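Local coordinates for protein antigen TpF1 (Treponema pallidum, PDB 2FJC) that binds ferric iron between subunits of a Dps-type mini-ferritin shell, probably oxidising the metal, and may also play a structural role in the outer membrane, at residues L18-V22 / I65-L69; D24-L28 / D109-L113; N34-Y40 / E92-T98; L103-K107 / L150-L154. Numbering follows the deposited sequence.

Interaction 1: residues L18-V22 / I65-L69; sequences LRQHV and IAERL. With FE (Fe (III) ion), chain R.
Both segments are regular α-helix, Leu18-Val22 from helix 8-38 and Ile65-Leu69 from helix 44-71, and they run antiparallel with their axes 9.2 Å apart at closest approach and a signed crossing angle of -150°. The register is set by Val22 opposite Ala66 (CA-CA 6.1 Å) and Leu18 opposite Leu69 (CA-CA 6.4 Å). This is the packing of the first two helices of the ferritin-like four-helix bundle, here in a Dps protein. Leu18, Ile65 and Leu69 direct their CA-to-CB bonds at the partner helix. Ile65, in the mt rotamer, brings CG2 to 3.9 Å from Leu18 CG and to 3.8 Å from Val22 CG2, while its CD1 lies 3.9 Å from His21 CB. The small Ala66 lets the helices come close, with its CA 3.8 Å from Val22 CG2. Leu69 packs against the neighbouring residues Leu18 and Arg19: CD1 meets Leu18 CB at 3.7 Å and CD2 meets Arg19 CG at 3.6 Å. His21 NE2 is hydrogen-bonded to Thr120, and the end of Arg68 leads away to a salt bridge with Asp129 and a hydrogen bond with Thr132. Glu67 sits on the helix face away from the seam; together with Asp63 of the same chain and His36 of a neighbouring subunit it binds the ferric ion, Glu67 OE2 lying 2.5 Å from FE.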
loop_
_atom_site.group_PDB
_atom_site.type_symbol
_atom_site.label_atom_id
_atom_site.label_comp_id
_atom_site.label_asym_id
_atom_site.label_seq_id
_atom_site.Cartn_x
_atom_site.Cartn_y
_atom_site.Cartn_z
ATOM N N LEU B 18 12.794 31.094 18.762
ATOM C CA LEU B 18 12.701 29.649 18.578
ATOM C C LEU B 18 12.651 28.913 19.922
ATOM O O LEU B 18 11.840 28.010 20.108
ATOM C CB LEU B 18 13.878 29.160 17.736
ATOM C CG LEU B 18 13.620 28.987 16.237
ATOM C CD1 LEU B 18 12.661 30.037 15.699
ATOM C CD2 LEU B 18 14.943 29.032 15.514
ATOM N N ARG B 19 13.512 29.308 20.853
ATOM C CA ARG B 19 13.548 28.694 22.176
ATOM C C ARG B 19 12.194 28.816 22.840
ATOM O O ARG B 19 11.724 27.886 23.486
ATOM C CB ARG B 19 14.608 29.360 23.064
ATOM C CG ARG B 19 16.001 28.761 22.895
ATOM C CD ARG B 19 17.081 29.609 23.545
ATOM N NE ARG B 19 16.828 29.879 24.961
ATOM C CZ ARG B 19 16.971 28.989 25.945
ATOM N NH1 ARG B 19 17.364 27.747 25.679
ATOM N NH2 ARG B 19 16.741 29.351 27.204
ATOM N N GLN B 20 11.558 29.966 22.682
ATOM C CA GLN B 20 10.257 30.154 23.278
ATOM C C GLN B 20 9.211 29.292 22.574
ATOM O O GLN B 20 8.326 28.736 23.219
ATOM C CB GLN B 20 9.825 31.614 23.233
ATOM C CG GLN B 20 8.446 31.774 23.835
ATOM C CD GLN B 20 8.021 33.205 23.982
ATOM O OE1 GLN B 20 7.856 33.923 22.986
ATOM N NE2 GLN B 20 7.833 33.639 25.233
ATOM N N HIS B 21 9.308 29.185 21.254
ATOM C CA HIS B 21 8.355 28.366 20.510
ATOM C C HIS B 21 8.398 26.923 20.997
ATOM O O HIS B 21 7.359 26.299 21.200
ATOM C CB HIS B 21 8.657 28.397 19.014
ATOM C CG HIS B 21 8.552 29.757 18.410
ATOM N ND1 HIS B 21 7.710 30.721 18.912
ATOM C CD2 HIS B 21 9.136 30.296 17.316
ATOM C CE1 HIS B 21 7.775 31.797 18.149
ATOM N NE2 HIS B 21 8.630 31.565 17.173
ATOM N N VAL B 22 9.605 26.399 21.182
ATOM C CA VAL B 22 9.766 25.034 21.653
ATOM C C VAL B 22 9.067 24.876 22.997
ATOM O O VAL B 22 8.325 23.917 23.218
ATOM C CB VAL B 22 11.257 24.673 21.805
ATOM C CG1 VAL B 22 11.397 23.333 22.489
ATOM C CG2 VAL B 22 11.913 24.642 20.437
ATOM N N ILE B 65 11.210 22.808 14.870
ATOM C CA ILE B 65 11.720 24.082 15.360
ATOM C C ILE B 65 12.939 23.865 16.267
ATOM O O ILE B 65 13.928 24.603 16.191
ATOM C CB ILE B 65 10.623 24.868 16.118
ATOM C CG1 ILE B 65 9.663 25.484 15.110
ATOM C CG2 ILE B 65 11.244 25.991 16.970
ATOM C CD1 ILE B 65 8.566 26.267 15.744
ATOM N N ALA B 66 12.872 22.854 17.123
ATOM C CA ALA B 66 13.988 22.557 18.007
ATOM C C ALA B 66 15.226 22.225 17.176
ATOM O O ALA B 66 16.342 22.627 17.503
ATOM C CB ALA B 66 13.648 21.388 18.902
ATOM N N GLU B 67 15.020 21.484 16.096
ATOM C CA GLU B 67 16.124 21.103 15.235
ATOM C C GLU B 67 16.680 22.280 14.460
ATOM O O GLU B 67 17.869 22.311 14.146
ATOM C CB GLU B 67 15.689 20.014 14.267
ATOM C CG GLU B 67 16.345 18.686 14.562
ATOM C CD GLU B 67 15.348 17.552 14.641
ATOM O OE1 GLU B 67 14.525 17.415 13.707
ATOM O OE2 GLU B 67 15.394 16.799 15.634
ATOM N N ARG B 68 15.823 23.242 14.138
ATOM C CA ARG B 68 16.283 24.411 13.416
ATOM C C ARG B 68 17.196 25.184 14.356
ATOM O O ARG B 68 18.234 25.713 13.960
ATOM C CB ARG B 68 15.101 25.283 12.990
ATOM C CG ARG B 68 15.510 26.548 12.247
ATOM C CD ARG B 68 16.500 26.228 11.142
ATOM N NE ARG B 68 16.953 27.427 10.439
ATOM C CZ ARG B 68 18.012 27.454 9.638
ATOM N NH1 ARG B 68 18.722 26.347 9.444
ATOM N NH2 ARG B 68 18.371 28.584 9.044
ATOM N N LEU B 69 16.794 25.226 15.618
ATOM C CA LEU B 69 17.553 25.896 16.649
ATOM C C LEU B 69 18.941 25.250 16.735
ATOM O O LEU B 69 19.959 25.935 16.848
ATOM C CB LEU B 69 16.809 25.754 17.968
ATOM C CG LEU B 69 17.171 26.617 19.162
ATOM C CD1 LEU B 69 17.214 28.079 18.775
ATOM C CD2 LEU B 69 16.114 26.383 20.236
HETATM FE FE FE R . 13.923 14.857 15.422
#

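Interaction 2: residues D24-L28 / D109-L113; sequences DLGVL and DFEYL
At the centre of this contact three leucines converge: Leu113 CD1 lies 3.5 Å from Leu28 CD1 and 3.6 Å from Leu25 CD1. Leu113, in the mt rotamer, therefore fits against two residues of the opposing helix, while its CD2 packs on Asp24 CB at 3.7 Å. Leu28 also reaches Phe110, whose CA-to-CB bond points away but whose ring swings back, so that Leu28 CD1 sits at the ring edge, 3.7 Å from Phe110 CE1. The ring continues into the bundle interior, where it meets Tyr54 edge-to-face and touches Leu143 and Leu150 of helix 130-154. Both segments are helical and nearly antiparallel, at 170°, with axes 11.6 Å apart. Asp24 faces Leu113 and Leu28 faces Asp109, each pair with CA atoms 7.8 Å apart, a spacing filled by large side chains. Such packing joins the first and third long helices of the ferritin-like four-helix bundle, helix 8-38 and helix 99-127, close to the centre of the subunit. Further out the contact turns polar. Leu28 CD2 comes to 4.3 Å from Asp109 OD2, an oxygen that forms a salt bridge with Lys31 further along helix 8-38. On the other flank, Tyr112 (chi1 t) extends its hydroxyl to donate a hydrogen bond, OH to Asp24 OD2, 3.1 Å. Asp24 OD1 is held by Gly88 N and Ser87 OG of the loop that follows helix 80-86.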
loop_
_atom_site.group_PDB
_atom_site.type_symbol
_atom_site.label_atom_id
_atom_site.label_comp_id
_atom_site.label_asym_id
_atom_site.label_seq_id
_atom_site.Cartn_x
_atom_site.Cartn_y
_atom_site.Cartn_z
ATOM N N ASP B 24 6.635 26.763 24.304
ATOM C CA ASP B 24 5.194 26.888 24.163
ATOM C C ASP B 24 4.589 25.643 23.540
ATOM O O ASP B 24 3.538 25.179 23.981
ATOM C CB ASP B 24 4.827 28.123 23.324
ATOM C CG ASP B 24 5.062 29.441 24.070
ATOM O OD1 ASP B 24 5.122 29.435 25.317
ATOM O OD2 ASP B 24 5.169 30.494 23.413
ATOM N N LEU B 25 5.244 25.105 22.515
ATOM C CA LEU B 25 4.769 23.901 21.848
ATOM C C LEU B 25 4.770 22.749 22.846
ATOM O O LEU B 25 3.818 21.967 22.900
ATOM C CB LEU B 25 5.667 23.548 20.656
ATOM C CG LEU B 25 5.243 23.959 19.238
ATOM C CD1 LEU B 25 4.044 24.887 19.248
ATOM C CD2 LEU B 25 6.422 24.616 18.552
ATOM N N GLY B 26 5.839 22.658 23.633
ATOM C CA GLY B 26 5.940 21.601 24.623
ATOM C C GLY B 26 4.776 21.660 25.592
ATOM O O GLY B 26 4.135 20.648 25.880
ATOM N N VAL B 27 4.493 22.860 26.089
ATOM C CA VAL B 27 3.400 23.053 27.025
ATOM C C VAL B 27 2.052 22.741 26.367
ATOM O O VAL B 27 1.201 22.090 26.962
ATOM C CB VAL B 27 3.397 24.505 27.571
ATOM C CG1 VAL B 27 2.137 24.759 28.366
ATOM C CG2 VAL B 27 4.619 24.725 28.464
ATOM N N LEU B 28 1.870 23.196 25.134
ATOM C CA LEU B 28 0.626 22.962 24.416
ATOM C C LEU B 28 0.397 21.472 24.196
ATOM O O LEU B 28 -0.735 20.990 24.260
ATOM C CB LEU B 28 0.666 23.642 23.057
ATOM C CG LEU B 28 -0.592 24.369 22.612
ATOM C CD1 LEU B 28 -0.525 24.530 21.114
ATOM C CD2 LEU B 28 -1.840 23.615 23.028
ATOM N N ASP B 109 -4.965 29.541 22.279
ATOM C CA ASP B 109 -3.540 29.221 22.307
ATOM C C ASP B 109 -2.950 29.189 20.893
ATOM O O ASP B 109 -1.798 29.587 20.675
ATOM C CB ASP B 109 -3.288 27.879 23.008
ATOM C CG ASP B 109 -3.471 27.961 24.517
ATOM O OD1 ASP B 109 -3.357 29.074 25.075
ATOM O OD2 ASP B 109 -3.716 26.911 25.157
ATOM N N PHE B 110 -3.740 28.720 19.936
ATOM C CA PHE B 110 -3.285 28.670 18.557
ATOM C C PHE B 110 -3.076 30.098 18.060
ATOM O O PHE B 110 -2.101 30.386 17.372
ATOM C CB PHE B 110 -4.310 27.957 17.672
ATOM C CG PHE B 110 -4.220 26.448 17.718
ATOM C CD1 PHE B 110 -3.221 25.810 18.455
ATOM C CD2 PHE B 110 -5.115 25.665 16.980
ATOM C CE1 PHE B 110 -3.115 24.419 18.450
ATOM C CE2 PHE B 110 -5.014 24.272 16.972
ATOM C CZ PHE B 110 -4.014 23.649 17.708
ATOM N N GLU B 111 -3.994 30.991 18.415
ATOM C CA GLU B 111 -3.887 32.379 17.997
ATOM C C GLU B 111 -2.676 33.028 18.660
ATOM O O GLU B 111 -1.959 33.796 18.028
ATOM C CB GLU B 111 -5.177 33.136 18.340
ATOM C CG GLU B 111 -6.379 32.633 17.554
ATOM C CD GLU B 111 -7.701 33.216 18.034
ATOM O OE1 GLU B 111 -7.914 33.284 19.260
ATOM O OE2 GLU B 111 -8.535 33.587 17.183
ATOM N N TYR B 112 -2.444 32.711 19.928
ATOM C CA TYR B 112 -1.290 33.258 20.614
ATOM C C TYR B 112 -0.030 32.781 19.892
ATOM O O TYR B 112 0.862 33.581 19.623
ATOM C CB TYR B 112 -1.272 32.826 22.085
ATOM C CG TYR B 112 0.089 32.905 22.737
ATOM C CD1 TYR B 112 0.992 31.845 22.642
ATOM C CD2 TYR B 112 0.484 34.042 23.448
ATOM C CE1 TYR B 112 2.253 31.911 23.234
ATOM C CE2 TYR B 112 1.746 34.119 24.046
ATOM C CZ TYR B 112 2.624 33.047 23.931
ATOM O OH TYR B 112 3.885 33.109 24.487
ATOM N N LEU B 113 0.041 31.489 19.573
ATOM C CA LEU B 113 1.206 30.957 18.858
ATOM C C LEU B 113 1.358 31.626 17.503
ATOM O O LEU B 113 2.463 31.952 17.081
ATOM C CB LEU B 113 1.091 29.443 18.636
ATOM C CG LEU B 113 1.455 28.527 19.804
ATOM C CD1 LEU B 113 1.251 27.083 19.404
ATOM C CD2 LEU B 113 2.897 28.772 20.204
#

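Interaction 3: residues N34-Y40 / E92-T98; sequences NYHWHIY and ETEKEIT. With FE (Fe (III) ion), chain S.
Here the C-terminal end of helix 8-38 in this ferritin-like fold, helical through His38 and extended from Ile39, is bordered by the loop leading into helix 99-127. His36, next to Tyr35 but taking no part in the contact, binds a ferric ion through NE2 (2.5 Å from FE) with Asp63 and Glu67 of a neighbouring subunit. At the start of the loop segment, Glu92 OE1 accepts a hydrogen bond from Tyr35 OH (2.7 Å) and also salt-bridges Arg105. Lys95 lays CG over one face of the His38 ring, 3.5 Å from its centroid, a CH-pi contact; His38 ND1 is bonded to Asn34 OD1 (3.0 Å), while Lys95 NZ pairs with Glu82 of a neighbouring subunit. Glu96, with positive phi (58°), places its N 3.2 Å from His38 CB; its carboxylate bridges to Lys155 of another subunit. Ile97 (tt) lies beside Ile39, CA-CA 4.8 Å, its CD1 3.8 Å from Tyr35 CE1. Ile97 N donates to His38 O at 3.0 Å, and Ile97 O accepts a weak bond from Tyr40 N at 3.3 Å.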
loop_
_atom_site.group_PDB
_atom_site.type_symbol
_atom_site.label_atom_id
_atom_site.label_comp_id
_atom_site.label_asym_id
_atom_site.label_seq_id
_atom_site.Cartn_x
_atom_site.Cartn_y
_atom_site.Cartn_z
ATOM N N ASN B 34 -4.576 16.996 27.925
ATOM C CA ASN B 34 -5.515 17.271 28.996
ATOM C C ASN B 34 -6.929 17.319 28.413
ATOM O O ASN B 34 -7.810 16.606 28.876
ATOM C CB ASN B 34 -5.178 18.604 29.658
ATOM C CG ASN B 34 -5.914 18.804 30.962
ATOM O OD1 ASN B 34 -7.115 18.592 31.043
ATOM N ND2 ASN B 34 -5.196 19.226 31.986
ATOM N N TYR B 35 -7.149 18.144 27.393
ATOM C CA TYR B 35 -8.474 18.230 26.788
ATOM C C TYR B 35 -8.851 16.905 26.148
ATOM O O TYR B 35 -9.994 16.461 26.233
ATOM C CB TYR B 35 -8.520 19.336 25.736
ATOM C CG TYR B 35 -8.149 20.687 26.293
ATOM C CD1 TYR B 35 -8.643 21.108 27.529
ATOM C CD2 TYR B 35 -7.300 21.546 25.593
ATOM C CE1 TYR B 35 -8.302 22.332 28.052
ATOM C CE2 TYR B 35 -6.955 22.785 26.110
ATOM C CZ TYR B 35 -7.457 23.174 27.344
ATOM O OH TYR B 35 -7.093 24.398 27.869
ATOM N N HIS B 36 -7.877 16.283 25.503
ATOM C CA HIS B 36 -8.067 15.008 24.836
ATOM C C HIS B 36 -8.669 13.995 25.809
ATOM O O HIS B 36 -9.572 13.234 25.454
ATOM C CB HIS B 36 -6.706 14.514 24.314
ATOM C CG HIS B 36 -6.747 13.185 23.619
ATOM N ND1 HIS B 36 -7.439 12.975 22.441
ATOM C CD2 HIS B 36 -6.123 12.016 23.903
ATOM C CE1 HIS B 36 -7.231 11.737 22.027
ATOM N NE2 HIS B 36 -6.437 11.134 22.897
ATOM N N TRP B 37 -8.169 14.001 27.039
ATOM C CA TRP B 37 -8.632 13.078 28.061
ATOM C C TRP B 37 -9.876 13.485 28.840
ATOM O O TRP B 37 -10.710 12.640 29.166
ATOM C CB TRP B 37 -7.534 12.837 29.088
ATOM C CG TRP B 37 -6.296 12.254 28.546
ATOM C CD1 TRP B 37 -6.191 11.310 27.573
ATOM C CD2 TRP B 37 -4.962 12.524 28.993
ATOM N NE1 TRP B 37 -4.875 10.973 27.385
ATOM C CE2 TRP B 37 -4.097 11.701 28.243
ATOM C CE3 TRP B 37 -4.418 13.380 29.957
ATOM C CZ2 TRP B 37 -2.710 11.706 28.424
ATOM C CZ3 TRP B 37 -3.040 13.385 30.140
ATOM C CH2 TRP B 37 -2.201 12.551 29.375
ATOM N N HIS B 38 -10.010 14.772 29.129
ATOM C CA HIS B 38 -11.102 15.218 29.969
ATOM C C HIS B 38 -12.318 15.899 29.388
ATOM O O HIS B 38 -13.205 16.297 30.136
ATOM C CB HIS B 38 -10.508 16.068 31.081
ATOM C CG HIS B 38 -9.379 15.392 31.790
ATOM N ND1 HIS B 38 -8.115 15.935 31.869
ATOM C CD2 HIS B 38 -9.318 14.202 32.428
ATOM C CE1 HIS B 38 -7.323 15.106 32.528
ATOM N NE2 HIS B 38 -8.028 14.047 32.879
ATOM N N ILE B 39 -12.383 16.056 28.075
ATOM C CA ILE B 39 -13.573 16.666 27.508
ATOM C C ILE B 39 -14.689 15.644 27.662
ATOM O O ILE B 39 -14.441 14.469 27.910
ATOM C CB ILE B 39 -13.438 16.960 26.002
ATOM C CG1 ILE B 39 -12.946 15.702 25.273
ATOM C CG2 ILE B 39 -12.533 18.158 25.782
ATOM C CD1 ILE B 39 -13.059 15.788 23.761
ATOM N N TYR B 40 -15.921 16.107 27.530
ATOM C CA TYR B 40 -17.084 15.242 27.605
ATOM C C TYR B 40 -18.169 15.947 26.824
ATOM O O TYR B 40 -18.140 17.170 26.651
ATOM C CB TYR B 40 -17.538 15.015 29.046
ATOM C CG TYR B 40 -18.057 16.255 29.728
ATOM C CD1 TYR B 40 -17.196 17.111 30.418
ATOM C CD2 TYR B 40 -19.416 16.569 29.696
ATOM C CE1 TYR B 40 -17.672 18.246 31.063
ATOM C CE2 TYR B 40 -19.902 17.699 30.332
ATOM C CZ TYR B 40 -19.024 18.534 31.016
ATOM O OH TYR B 40 -19.501 19.659 31.644
ATOM N N GLU B 92 -3.302 23.808 31.704
ATOM C CA GLU B 92 -4.686 23.579 32.080
ATOM C C GLU B 92 -4.674 22.860 33.420
ATOM O O GLU B 92 -4.178 21.742 33.529
ATOM C CB GLU B 92 -5.394 22.720 31.034
ATOM C CG GLU B 92 -6.856 22.519 31.323
ATOM C CD GLU B 92 -7.601 23.836 31.456
ATOM O OE1 GLU B 92 -7.853 24.491 30.421
ATOM O OE2 GLU B 92 -7.924 24.224 32.600
ATOM N N THR B 93 -5.220 23.509 34.440
ATOM C CA THR B 93 -5.242 22.931 35.779
ATOM C C THR B 93 -6.497 22.139 36.068
ATOM O O THR B 93 -6.489 21.258 36.922
ATOM C CB THR B 93 -5.117 24.015 36.861
ATOM O OG1 THR B 93 -6.204 24.938 36.727
ATOM C CG2 THR B 93 -3.789 24.759 36.731
ATOM N N GLU B 94 -7.581 22.446 35.370
ATOM C CA GLU B 94 -8.811 21.717 35.615
ATOM C C GLU B 94 -8.961 20.489 34.738
ATOM O O GLU B 94 -8.400 20.408 33.644
ATOM C CB GLU B 94 -10.028 22.627 35.443
ATOM C CG GLU B 94 -10.251 23.175 34.058
ATOM C CD GLU B 94 -11.372 24.207 34.031
ATOM O OE1 GLU B 94 -11.244 25.240 34.726
ATOM O OE2 GLU B 94 -12.379 23.982 33.319
ATOM N N LYS B 95 -9.692 19.515 35.270
ATOM C CA LYS B 95 -9.991 18.269 34.574
ATOM C C LYS B 95 -11.489 18.359 34.352
ATOM O O LYS B 95 -12.151 19.223 34.948
ATOM C CB LYS B 95 -9.683 17.055 35.455
ATOM C CG LYS B 95 -8.255 16.547 35.401
ATOM C CD LYS B 95 -7.273 17.543 35.962
ATOM C CE LYS B 95 -5.906 16.915 36.108
ATOM N NZ LYS B 95 -4.955 17.851 36.761
ATOM N N GLU B 96 -12.034 17.474 33.529
ATOM C CA GLU B 96 -13.461 17.515 33.247
ATOM C C GLU B 96 -13.782 18.895 32.682
ATOM O O GLU B 96 -13.942 19.862 33.417
ATOM C CB GLU B 96 -14.267 17.278 34.521
ATOM C CG GLU B 96 -15.760 17.337 34.307
ATOM C CD GLU B 96 -16.533 16.952 35.549
ATOM O OE1 GLU B 96 -16.365 15.801 36.017
ATOM O OE2 GLU B 96 -17.307 17.801 36.053
ATOM N N ILE B 97 -13.869 18.982 31.365
ATOM C CA ILE B 97 -14.148 20.247 30.726
ATOM C C ILE B 97 -15.081 20.080 29.539
ATOM O O ILE B 97 -15.083 19.055 28.859
ATOM C CB ILE B 97 -12.835 20.912 30.262
ATOM C CG1 ILE B 97 -13.134 22.248 29.578
ATOM C CG2 ILE B 97 -12.086 19.977 29.325
ATOM C CD1 ILE B 97 -11.892 23.046 29.211
ATOM N N THR B 98 -15.880 21.108 29.317
ATOM C CA THR B 98 -16.832 21.159 28.228
ATOM C C THR B 98 -16.101 21.150 26.883
ATOM O O THR B 98 -14.978 21.635 26.785
ATOM C CB THR B 98 -17.658 22.451 28.390
ATOM O OG1 THR B 98 -18.925 22.132 28.976
ATOM C CG2 THR B 98 -17.841 23.152 27.089
HETATM FE FE FE S . -5.463 8.981 23.581
#

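Interaction 4: residues L103-K107 / L150-L154; sequences LARVK and LGATL
This is an apolar helix-helix contact with a partly exposed flank, joining the third and fourth long helices of the subunit: Leu103-Lys107 lies near the start of helix 99-127, and Leu150-Leu154 forms the last turn of helix 130-154. The two run antiparallel, with axes 10.0 Å apart and a signed crossing angle of -151°. Lys107 stands opposite Leu150 (CA-CA 6.2 Å) and Ala104 opposite Leu154 (CA-CA 7.2 Å). Two leucines one turn apart, Leu150 and Leu154, both mt, supply most of the grip from the C-terminal helix. Leu150 CD1 presses on Val106 CG2 at a tight 3.3 Å and lies 3.8 Å from Lys107 CB, while its CD2 meets Leu103 CD2 at 3.9 Å. Leu154 brings CD1 to 3.5 Å from Ala104 CA, and its CD2 is 4.0 Å from Leu103 CB. The long Lys107 side chain, trans through chi3, passes across the other helix at Gly151, Lys107 CE to Gly151 CA 3.5 Å; a CB on residue 151 would be crowded there. Its NZ ends in a salt bridge to Glu111, one turn on. Leu103 CD1 also touches Thr153 OG1 at 3.8 Å. Ala152 faces outward and makes backbone hydrogen bonds to a neighbouring subunit, whose Phe44 packs on it. The antiparallel pairing of helices 99-127 and 130-154 forms the second helical hairpin of the ferritin-like four-helix bundle.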
loop_
_atom_site.group_PDB
_atom_site.type_symbol
_atom_site.label_atom_id
_atom_site.label_comp_id
_atom_site.label_asym_id
_atom_site.label_seq_id
_atom_site.Cartn_x
_atom_site.Cartn_y
_atom_site.Cartn_z
ATOM N N LEU B 103 -12.264 23.662 23.142
ATOM C CA LEU B 103 -11.931 24.144 21.817
ATOM C C LEU B 103 -11.636 25.644 21.818
ATOM O O LEU B 103 -10.720 26.101 21.130
ATOM C CB LEU B 103 -13.056 23.825 20.833
ATOM C CG LEU B 103 -13.302 22.335 20.577
ATOM C CD1 LEU B 103 -14.371 22.179 19.508
ATOM C CD2 LEU B 103 -12.004 21.652 20.164
ATOM N N ALA B 104 -12.398 26.405 22.597
ATOM C CA ALA B 104 -12.194 27.846 22.657
ATOM C C ALA B 104 -10.809 28.133 23.205
ATOM O O ALA B 104 -10.144 29.075 22.779
ATOM C CB ALA B 104 -13.250 28.502 23.536
ATOM N N ARG B 105 -10.375 27.313 24.152
ATOM C CA ARG B 105 -9.057 27.502 24.731
ATOM C C ARG B 105 -7.931 27.131 23.769
ATOM O O ARG B 105 -6.927 27.844 23.708
ATOM C CB ARG B 105 -8.924 26.724 26.043
ATOM C CG ARG B 105 -9.864 27.240 27.100
ATOM C CD ARG B 105 -9.768 26.496 28.410
ATOM N NE ARG B 105 -10.924 26.811 29.244
ATOM C CZ ARG B 105 -11.175 26.261 30.426
ATOM N NH1 ARG B 105 -10.346 25.361 30.941
ATOM N NH2 ARG B 105 -12.277 26.593 31.082
ATOM N N VAL B 106 -8.072 26.043 23.009
ATOM C CA VAL B 106 -6.993 25.714 22.082
ATOM C C VAL B 106 -6.968 26.767 20.971
ATOM O O VAL B 106 -5.907 27.130 20.494
ATOM C CB VAL B 106 -7.109 24.275 21.464
ATOM C CG1 VAL B 106 -7.545 23.295 22.518
ATOM C CG2 VAL B 106 -8.037 24.263 20.279
ATOM N N LYS B 107 -8.132 27.268 20.572
ATOM C CA LYS B 107 -8.177 28.290 19.537
ATOM C C LYS B 107 -7.386 29.503 20.031
ATOM O O LYS B 107 -6.612 30.108 19.288
ATOM C CB LYS B 107 -9.623 28.699 19.241
ATOM C CG LYS B 107 -9.766 29.821 18.218
ATOM C CD LYS B 107 -11.216 30.033 17.832
ATOM C CE LYS B 107 -11.371 31.059 16.722
ATOM N NZ LYS B 107 -11.094 32.428 17.206
ATOM N N LEU B 150 -11.673 25.998 13.906
ATOM C CA LEU B 150 -12.154 26.091 15.270
ATOM C C LEU B 150 -13.167 27.231 15.380
ATOM O O LEU B 150 -14.210 27.096 16.031
ATOM C CB LEU B 150 -10.990 26.322 16.227
ATOM C CG LEU B 150 -10.136 25.086 16.509
ATOM C CD1 LEU B 150 -8.911 25.469 17.323
ATOM C CD2 LEU B 150 -10.975 24.056 17.256
ATOM N N GLY B 151 -12.856 28.342 14.722
ATOM C CA GLY B 151 -13.740 29.487 14.740
ATOM C C GLY B 151 -15.081 29.128 14.149
ATOM O O GLY B 151 -16.123 29.527 14.664
ATOM N N ALA B 152 -15.056 28.355 13.069
ATOM C CA ALA B 152 -16.274 27.945 12.404
ATOM C C ALA B 152 -17.099 26.985 13.262
ATOM O O ALA B 152 -18.329 27.056 13.266
ATOM C CB ALA B 152 -15.941 27.312 11.057
ATOM N N THR B 153 -16.435 26.098 14.000
ATOM C CA THR B 153 -17.177 25.148 14.817
ATOM C C THR B 153 -17.702 25.787 16.110
ATOM O O THR B 153 -18.695 25.333 16.667
ATOM C CB THR B 153 -16.333 23.886 15.162
ATOM O OG1 THR B 153 -15.797 24.011 16.478
ATOM C CG2 THR B 153 -15.198 23.705 14.210
ATOM N N LEU B 154 -17.041 26.848 16.571
ATOM C CA LEU B 154 -17.455 27.544 17.789
ATOM C C LEU B 154 -18.438 28.692 17.527
ATOM O O LEU B 154 -19.092 29.184 18.445
ATOM C CB LEU B 154 -16.236 28.089 18.528
ATOM C CG LEU B 154 -15.330 27.039 19.159
ATOM C CD1 LEU B 154 -14.089 27.692 19.743
ATOM C CD2 LEU B 154 -16.103 26.292 20.238
#

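The four contacts lie along one helical bundle. Interactions 1, 2 and 3 draw on successive parts of helix 8-38, and interactions 2 and 4 share helix 99-127. Interaction 1 meets interaction 2 where Ile65 CD1 lies 3.9 Å from Leu25 CD2; interaction 2 meets interaction 4 where Phe110 CD2 lies 3.8 Å from Leu150 CD1. Interactions 3 and 4 are joined by the salt bridge Glu92 OE1 to Arg105 NH1, 2.7 Å. The centres of interactions 1 and 3 are about 27 Å apart, on opposite sides of the chain's centre, yet Glu67, with Asp63, and His36 supply the two sides of intersubunit iron sites, so one subunit contributes to two.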